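PDB 6W32: phosphatidylinositol transfer protein SFH5, which binds and transfers phosphatidylinositol, regulates plasma-membrane phosphatidylinositol 4,5-bisphosphate, and binds heme b, with a possible part in responses to organic oxidants. Local coordinates for residues R97-L102 with F154-I159; C104-V109 with M162-S167. All coordinates share one frame; numbering follows the deposited sequence.

Contact 1: R97-L102 with F154-I159. With HEM (protoporphyrin IX containing Fe), chain D.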
# COMPACT_ATOMS: atom_id res chain seq x y z
N ARG A 97 14.82 -5.35 -1.33
CA ARG A 97 16.22 -5.19 -0.91
C ARG A 97 16.81 -3.88 -1.40
O ARG A 97 17.30 -3.09 -0.60
CB ARG A 97 17.09 -6.30 -1.46
CG ARG A 97 16.77 -7.63 -1.01
CD ARG A 97 17.88 -8.55 -1.51
NE ARG A 97 18.11 -8.44 -2.96
CZ ARG A 97 19.24 -8.00 -3.51
NH1 ARG A 97 20.25 -7.62 -2.72
NH2 ARG A 97 19.35 -7.96 -4.84
N GLU A 98 16.84 -3.67 -2.70
CA GLU A 98 17.57 -2.54 -3.23
C GLU A 98 17.00 -1.22 -2.74
O GLU A 98 17.63 -0.53 -1.94
CB GLU A 98 17.62 -2.66 -4.75
CG GLU A 98 17.90 -4.13 -5.15
CD GLU A 98 18.60 -4.29 -6.50
OE1 GLU A 98 19.69 -4.93 -6.54
OE2 GLU A 98 18.06 -3.80 -7.53
N PHE A 99 15.80 -0.87 -3.14
CA PHE A 99 15.00 0.09 -2.39
C PHE A 99 14.93 -0.44 -0.96
O PHE A 99 15.12 -1.64 -0.77
CB PHE A 99 13.60 0.17 -3.03
CG PHE A 99 12.92 1.47 -2.84
CD1 PHE A 99 12.81 2.36 -3.90
CD2 PHE A 99 12.34 1.80 -1.62
CE1 PHE A 99 12.18 3.56 -3.74
CE2 PHE A 99 11.72 2.99 -1.45
CZ PHE A 99 11.62 3.87 -2.52
N ASN A 100 14.64 0.35 0.06
CA ASN A 100 14.34 -0.28 1.35
C ASN A 100 12.96 0.15 1.85
O ASN A 100 12.85 1.11 2.62
CB ASN A 100 15.43 0.05 2.36
CG ASN A 100 15.52 -0.96 3.47
OD1 ASN A 100 14.54 -1.62 3.82
ND2 ASN A 100 16.72 -1.09 4.04
N PRO A 101 11.88 -0.54 1.46
CA PRO A 101 10.55 -0.05 1.89
C PRO A 101 10.39 -0.06 3.40
O PRO A 101 9.87 0.91 3.96
CB PRO A 101 9.55 -0.99 1.20
CG PRO A 101 10.39 -2.03 0.47
CD PRO A 101 11.84 -1.90 0.91
N LEU A 102 10.84 -1.11 4.08
CA LEU A 102 10.72 -1.13 5.54
C LEU A 102 11.38 0.10 6.14
O LEU A 102 10.86 0.69 7.09
CB LEU A 102 11.35 -2.38 6.12
CG LEU A 102 10.53 -3.66 6.14
CD1 LEU A 102 11.12 -4.63 7.17
CD2 LEU A 102 9.08 -3.33 6.44
N PHE A 154 10.21 12.43 -2.00
CA PHE A 154 8.76 12.22 -1.88
C PHE A 154 8.42 10.74 -1.94
O PHE A 154 7.85 10.19 -0.99
CB PHE A 154 8.03 12.97 -2.99
CG PHE A 154 6.55 12.97 -2.83
CD1 PHE A 154 5.90 14.03 -2.22
CD2 PHE A 154 5.79 11.91 -3.31
CE1 PHE A 154 4.52 14.03 -2.08
CE2 PHE A 154 4.42 11.90 -3.17
CZ PHE A 154 3.79 12.96 -2.54
N VAL A 155 8.77 10.07 -3.05
CA VAL A 155 8.46 8.65 -3.20
C VAL A 155 8.90 7.86 -1.99
O VAL A 155 8.27 6.88 -1.61
CB VAL A 155 9.09 8.09 -4.48
CG1 VAL A 155 8.88 6.60 -4.54
CG2 VAL A 155 8.48 8.73 -5.68
N ARG A 156 9.99 8.27 -1.36
CA ARG A 156 10.39 7.53 -0.17
C ARG A 156 9.45 7.83 0.99
O ARG A 156 9.09 6.92 1.75
CB ARG A 156 11.83 7.83 0.18
CG ARG A 156 12.83 7.20 -0.74
CD ARG A 156 14.19 7.02 0.02
NE ARG A 156 14.31 5.74 0.72
CZ ARG A 156 14.67 4.63 0.10
NH1 ARG A 156 14.75 3.48 0.77
NH2 ARG A 156 14.95 4.69 -1.21
N TYR A 157 9.01 9.08 1.11
CA TYR A 157 8.00 9.42 2.11
C TYR A 157 6.77 8.53 1.96
O TYR A 157 6.37 7.84 2.91
CB TYR A 157 7.60 10.89 1.99
CG TYR A 157 6.28 11.13 2.63
CD1 TYR A 157 6.16 11.06 4.01
CD2 TYR A 157 5.15 11.36 1.88
CE1 TYR A 157 4.93 11.25 4.62
CE2 TYR A 157 3.91 11.54 2.48
CZ TYR A 157 3.81 11.48 3.84
OH TYR A 157 2.59 11.66 4.43
N ARG A 158 6.16 8.52 0.75
CA ARG A 158 4.88 7.86 0.50
C ARG A 158 4.97 6.34 0.61
O ARG A 158 4.08 5.70 1.19
CB ARG A 158 4.36 8.22 -0.88
CG ARG A 158 3.03 7.52 -1.19
CD ARG A 158 1.76 8.33 -0.79
NE ARG A 158 0.57 7.56 -1.17
CZ ARG A 158 0.05 6.61 -0.40
NH1 ARG A 158 0.62 6.38 0.78
NH2 ARG A 158 -1.00 5.90 -0.78
N ILE A 159 5.99 5.72 0.02
CA ILE A 159 6.16 4.30 0.31
C ILE A 159 6.20 4.07 1.81
O ILE A 159 5.80 3.01 2.30
CB ILE A 159 7.43 3.74 -0.37
CG1 ILE A 159 7.46 4.12 -1.85
CG2 ILE A 159 7.44 2.25 -0.26
CD1 ILE A 159 6.22 3.73 -2.63
CHA HEM D . -2.48 9.38 -7.92
CHB HEM D . -0.70 13.49 -6.21
CHC HEM D . -4.45 15.87 -8.13
CHD HEM D . -6.50 11.64 -9.42
C1A HEM D . -1.69 10.30 -7.29
C2A HEM D . -0.44 9.97 -6.67
C3A HEM D . 0.10 11.12 -6.21
C4A HEM D . -0.84 12.18 -6.52
CMA HEM D . 1.43 11.38 -5.46
CAA HEM D . 0.06 8.52 -6.73
CBA HEM D . 0.02 7.70 -5.46
CGA HEM D . -0.64 8.28 -4.28
O1A HEM D . 0.04 9.21 -3.73
O2A HEM D . -1.20 7.37 -3.58
C1B HEM D . -1.52 14.50 -6.63
C2B HEM D . -1.28 15.90 -6.41
C3B HEM D . -2.31 16.57 -6.94
C4B HEM D . -3.25 15.60 -7.52
CMB HEM D . -0.04 16.44 -5.68
CAB HEM D . -2.50 18.10 -6.92
CBB HEM D . -2.76 18.78 -8.03
C1C HEM D . -5.37 14.97 -8.65
C2C HEM D . -6.67 15.24 -9.30
C3C HEM D . -7.22 14.06 -9.66
C4C HEM D . -6.31 13.00 -9.24
CMC HEM D . -7.30 16.63 -9.53
CAC HEM D . -8.59 13.84 -10.35
CBC HEM D . -9.45 12.87 -9.96
C1D HEM D . -5.60 10.63 -9.19
C2D HEM D . -5.75 9.25 -9.56
C3D HEM D . -4.45 8.57 -9.10
C4D HEM D . -3.69 9.61 -8.50
CMD HEM D . -6.92 8.55 -10.26
CAD HEM D . -4.00 7.11 -9.15
CBD HEM D . -4.07 6.57 -7.72
CGD HEM D . -3.74 5.10 -7.74
O1D HEM D . -3.59 4.50 -6.63
O2D HEM D . -3.38 4.61 -8.87
NA HEM D . -1.91 11.65 -7.20
NB HEM D . -2.72 14.35 -7.30
NC HEM D . -5.23 13.63 -8.66
ND HEM D . -4.35 10.81 -8.58
FE HEM D . -3.61 12.60 -7.84

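Contact 2: C104-V109 with M162-S167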
# COMPACT_ATOMS: atom_id res chain seq x y z
N CYS A 104 12.08 3.13 4.72
CA CYS A 104 11.26 4.31 4.45
C CYS A 104 10.21 4.59 5.53
O CYS A 104 9.94 5.76 5.84
CB CYS A 104 10.56 4.15 3.11
SG CYS A 104 11.61 4.39 1.72
N ALA A 105 9.60 3.56 6.11
CA ALA A 105 8.57 3.79 7.12
C ALA A 105 9.14 4.01 8.51
O ALA A 105 8.69 4.91 9.22
CB ALA A 105 7.57 2.63 7.17
N TYR A 106 10.13 3.20 8.93
CA TYR A 106 10.49 3.07 10.34
C TYR A 106 11.84 3.68 10.72
O TYR A 106 12.18 3.72 11.91
CB TYR A 106 10.48 1.59 10.74
CG TYR A 106 9.16 0.92 10.49
CD1 TYR A 106 7.97 1.53 10.88
CD2 TYR A 106 9.09 -0.31 9.87
CE1 TYR A 106 6.74 0.91 10.66
CE2 TYR A 106 7.86 -0.92 9.62
CZ TYR A 106 6.70 -0.31 10.03
OH TYR A 106 5.51 -0.95 9.80
N LYS A 107 12.60 4.16 9.76
CA LYS A 107 13.93 4.69 10.04
C LYS A 107 14.18 6.06 9.44
O LYS A 107 14.81 6.89 10.09
CB LYS A 107 15.03 3.70 9.55
CG LYS A 107 15.22 2.48 10.48
CD LYS A 107 16.15 1.35 9.94
CE LYS A 107 17.60 1.79 9.64
NZ LYS A 107 17.81 2.36 8.25
N GLU A 108 13.71 6.34 8.24
CA GLU A 108 14.18 7.54 7.54
C GLU A 108 13.42 8.77 8.03
O GLU A 108 12.33 8.68 8.58
CB GLU A 108 14.04 7.37 6.03
CG GLU A 108 14.71 6.08 5.51
CD GLU A 108 14.55 5.84 4.00
OE1 GLU A 108 14.42 6.83 3.22
OE2 GLU A 108 14.60 4.65 3.58
N VAL A 109 14.03 9.92 7.87
CA VAL A 109 13.38 11.17 8.25
C VAL A 109 12.78 11.77 7.01
O VAL A 109 13.36 11.69 5.92
CB VAL A 109 14.35 12.14 8.95
CG1 VAL A 109 14.96 11.46 10.16
CG2 VAL A 109 15.44 12.61 8.01
N MET A 162 2.67 3.82 2.76
CA MET A 162 2.16 2.54 2.28
C MET A 162 2.52 1.40 3.22
O MET A 162 1.65 0.62 3.61
CB MET A 162 2.68 2.24 0.89
CG MET A 162 2.13 0.92 0.34
SD MET A 162 0.32 0.86 0.12
CE MET A 162 0.10 -0.79 -0.55
N GLU A 163 3.78 1.30 3.60
CA GLU A 163 4.19 0.18 4.43
C GLU A 163 3.57 0.24 5.82
O GLU A 163 3.11 -0.78 6.34
CB GLU A 163 5.71 0.13 4.50
CG GLU A 163 6.32 -0.32 3.19
CD GLU A 163 6.33 -1.84 3.05
OE1 GLU A 163 6.08 -2.54 4.06
OE2 GLU A 163 6.64 -2.35 1.95
N LYS A 164 3.52 1.43 6.45
CA LYS A 164 2.86 1.57 7.74
C LYS A 164 1.39 1.13 7.67
O LYS A 164 0.85 0.55 8.62
CB LYS A 164 2.94 3.01 8.23
CG LYS A 164 4.25 3.44 8.92
CD LYS A 164 4.12 4.81 9.58
CE LYS A 164 5.33 5.72 9.36
NZ LYS A 164 4.97 6.91 8.48
N GLY A 165 0.73 1.40 6.54
CA GLY A 165 -0.65 0.96 6.40
C GLY A 165 -0.78 -0.54 6.53
O GLY A 165 -1.63 -1.04 7.28
N LEU A 166 0.09 -1.28 5.83
CA LEU A 166 0.02 -2.73 5.83
C LEU A 166 0.46 -3.32 7.15
O LEU A 166 0.20 -4.52 7.38
CB LEU A 166 0.86 -3.33 4.72
CG LEU A 166 0.83 -2.67 3.35
CD1 LEU A 166 1.94 -3.23 2.48
CD2 LEU A 166 -0.50 -2.92 2.71
N SER A 167 1.08 -2.55 8.05
CA SER A 167 1.27 -3.17 9.36
C SER A 167 -0.03 -3.35 10.11
O SER A 167 -0.02 -3.94 11.19
CB SER A 167 2.21 -2.37 10.26
OG SER A 167 2.22 -2.97 11.56

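Contact 1: R97-L102 with F154-I159
Pro-101 and Ile-159 mark the closest backbone approach, CA to CA 6.4 Å, where the break between helix 82-98 and helix 101-106 passes the flank of helix 151-166. The main feature is a cation-pi stack. The Arg-156 guanidinium lies flat over one face of the Phe-99 ring, its CZ 4.2 Å from the ring centroid and the two planes only 15° apart. NH2 sits over the middle of the ring, while CE2 of Phe-99, 3.7 Å from that NH2, lies toward the rim of the guanidinium. The two side chains slide past each other in opposite senses; a bend at chi3 (90°) turns NE of Arg-156 out of the line of its chain. At the guanidinium edge, NH1 comes 3.2 Å from Asn-100 N, but both are donors and no bond joins them. Asn-100 is an N-cap: its OD1 makes a weak hydrogen bond to Ser-103 N, and its ND2 is hydrogen-bonded to Gln-298 OE1. Beside the stack the packing is apolar, with Phe-99 CZ 4.2 Å from Ile-159 CG1 and Pro-101 CB 4.1 Å from Ile-159 CG2. On the heme side of the same helix, Arg-158 donates from NE to O2A of a heme propionate (3.0 Å) and from NH2 to that same oxygen (3.2 Å). Tyr-138 OH and Lys-219 NZ are also hydrogen-bonded to the heme. Glu-108, which is shared with a second cation, makes a salt bridge to Arg-156 NE, so the charge over Phe-99 is probably partly offset, and one helical turn sends one arginine to an aromatic ring and another to the cofactor.

Contact 2: C104-V109 with M162-S167
Lys-164 meets the phenol ring of Tyr-106 obliquely, its CG 4.0 Å from CE1, while one face of that ring carries Ala-105 CB above its centre, 3.8 Å from the plane. The contact sets the end of the short helix 101-106 against the C-terminal part of helix 151-166, which belongs to the CRAL-TRIO (Sec14) fold. Ala-105 and Lys-164 have the nearest CA atoms, 6.2 Å apart. The alanine methyl points toward the longer helix and touches both Lys-164 CG, at 3.8 Å, and Glu-163 CB, at 4.1 Å. CG of Lys-164 is anti to its carbonyl carbon (chi1 -82°), and from there the aliphatic chain passes the tyrosine in the opposite direction, with bends at chi3 and chi4. The side chain of Glu-163 meets Ala-105 through CB; its carboxylate is engaged elsewhere, where OE2 forms a salt bridge with Arg-96 and a hydrogen bond with Tyr-212. Leu-295 of helix 289-298 and Pro-287 also touch Tyr-106, so a later part of the chain joins this partly exposed seam. At the far end of the phenol, OH of Tyr-106 rests 3.6 Å from Ser-167 CB.

How the contacts relate
From the N terminus, the chain leaves helix 82-98, turns at Phe-99 and Asn-100, and enters helix 101-106, which leads into 104-109. It then makes helix 112-115 and the antiparallel strands 118-122 and 132-136 before returning as helix 151-166. Contact 1 closes this excursion over 51 residues and contact 2 over 52. Their segments alternate, so the loops cross. The salt bridge from Glu-108 OE1 to Arg-156 NE, 2.7 Å long, joins the two directly. Helix 151-166 is itself the connection between parallel neighbours 132-136 and 179-184, a beta-alpha-beta crossover, so the contacts tie the preceding helices to the central sheet's flank.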